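Local atomic coordinates of Hia (PDB entry 1S7M), a protein that probably mediates attachment of Haemophilus influenzae to host cells as a homotrimeric autotransporter adhesin of the bacterial outer membrane. Residues A61-P65 with L66-A70. Numbering follows the deposited sequence.
Sequences ANFDP and LTSSA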
# COMPACT_ATOMS: atom_id res chain seq x y z
N ALA A 61 4.16 -15.03 -15.10
CA ALA A 61 4.48 -16.41 -15.42
C ALA A 61 4.96 -17.10 -14.14
O ALA A 61 5.20 -16.44 -13.13
CB ALA A 61 5.58 -16.46 -16.47
N ASN A 62 5.07 -18.41 -14.18
CA ASN A 62 5.53 -19.16 -13.03
C ASN A 62 4.47 -19.26 -11.96
O ASN A 62 4.76 -19.58 -10.80
CB ASN A 62 6.80 -18.53 -12.45
CG ASN A 62 7.87 -18.33 -13.51
OD1 ASN A 62 8.41 -19.30 -14.07
ND2 ASN A 62 8.19 -17.06 -13.79
N PHE A 63 3.23 -18.98 -12.33
CA PHE A 63 2.13 -19.10 -11.39
C PHE A 63 1.70 -20.54 -11.58
O PHE A 63 1.51 -21.00 -12.70
CB PHE A 63 0.96 -18.18 -11.77
CG PHE A 63 -0.25 -18.31 -10.87
CD1 PHE A 63 -0.38 -17.54 -9.72
CD2 PHE A 63 -1.28 -19.20 -11.19
CE1 PHE A 63 -1.51 -17.64 -8.89
CE2 PHE A 63 -2.41 -19.32 -10.37
CZ PHE A 63 -2.52 -18.53 -9.22
N ASP A 64 1.57 -21.26 -10.48
CA ASP A 64 1.16 -22.63 -10.59
C ASP A 64 -0.31 -22.72 -10.28
O ASP A 64 -0.72 -22.54 -9.15
CB ASP A 64 1.97 -23.51 -9.62
CG ASP A 64 1.53 -24.96 -9.64
OD1 ASP A 64 2.17 -25.79 -8.95
OD2 ASP A 64 0.54 -25.28 -10.33
N PRO A 65 -1.13 -23.02 -11.30
CA PRO A 65 -2.59 -23.14 -11.14
C PRO A 65 -3.07 -24.23 -10.19
O PRO A 65 -4.17 -24.13 -9.66
CB PRO A 65 -3.07 -23.41 -12.57
CG PRO A 65 -2.04 -22.76 -13.42
CD PRO A 65 -0.75 -23.14 -12.71
N LEU A 66 -2.26 -25.26 -9.97
CA LEU A 66 -2.70 -26.38 -9.13
C LEU A 66 -2.61 -26.23 -7.62
O LEU A 66 -3.15 -27.05 -6.88
CB LEU A 66 -1.99 -27.66 -9.58
CG LEU A 66 -2.51 -28.12 -10.94
CD1 LEU A 66 -1.59 -29.16 -11.62
CD2 LEU A 66 -3.91 -28.69 -10.72
N THR A 67 -1.93 -25.18 -7.16
CA THR A 67 -1.82 -24.92 -5.73
C THR A 67 -2.73 -23.74 -5.38
O THR A 67 -2.87 -23.36 -4.22
CB THR A 67 -0.35 -24.56 -5.35
OG1 THR A 67 0.12 -23.51 -6.21
CG2 THR A 67 0.55 -25.77 -5.51
N SER A 68 -3.37 -23.19 -6.40
CA SER A 68 -4.22 -22.00 -6.25
C SER A 68 -5.70 -22.17 -5.88
O SER A 68 -6.34 -23.15 -6.27
CB SER A 68 -4.16 -21.17 -7.54
OG SER A 68 -5.03 -20.06 -7.47
N SER A 69 -6.24 -21.21 -5.14
CA SER A 69 -7.67 -21.20 -4.80
C SER A 69 -8.41 -20.70 -6.06
O SER A 69 -7.80 -20.11 -6.97
CB SER A 69 -7.95 -20.22 -3.65
OG SER A 69 -7.83 -18.86 -4.09
N ALA A 70 -9.72 -20.92 -6.12
CA ALA A 70 -10.50 -20.48 -7.27
C ALA A 70 -10.41 -18.96 -7.47
O ALA A 70 -10.24 -18.47 -8.60
CB ALA A 70 -11.97 -20.90 -7.09
O HOH W 1 -0.63 -20.88 -7.03
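Asp64 reaches past Pro65 to the backbone of Leu66, where its OD2 accepts a hydrogen bond from Leu66 N at 2.8 Å with an N-H...O angle of 154°. The amide does not lie in the carboxylate plane but comes in from above, 44° out of it. CG anti to the backbone N (chi1 177°) places the carboxylate beside its own carbonyl carbon, on the side where the Leu66 amide returns. Backbone bonding adds little further on: Ser68 N to Pro65 O, at 3.5 Å, is weak.

A water ties the two ends of the bend together. It donates to Asp64 O (2.7 Å) and also hydrogen-bonds Thr67 OG1 (2.9 Å). The methyl CG2 of Thr67 packs against Asp64 OD1 at 3.8 Å, the two side chains crossing at about a right angle. The water also rests 3.7 Å above one face of the Phe63 ring, displaced from the ring centre toward its border.

Ser68 meets that ring at its edge instead, its OG lying near the ring plane 3.4 Å from Phe63 CZ, with CB alongside. Ser68 OG is turned forward and donates to Ser69 O (2.8 Å), using a lone pair that lies in the plane of that carbonyl. Phe63 and Ser68 both pack on Leu73 of helix 70-77 and so hold this surface loop against the helix, while Leu66 O makes a weak hydrogen bond to Lys94 NZ.

Ser69 N-caps the same helix, its OG bonded to Asn72 N. The Asp64 side-chain bond to Leu66 N is an Asx turn through an Asp-Pro pair, superimposed on a type I beta turn from Asp64 to Thr67, and together they turn the chain within the loop that connects strand 56-57 to helix 70-77 of the HiaBD2_N (GIN) domain.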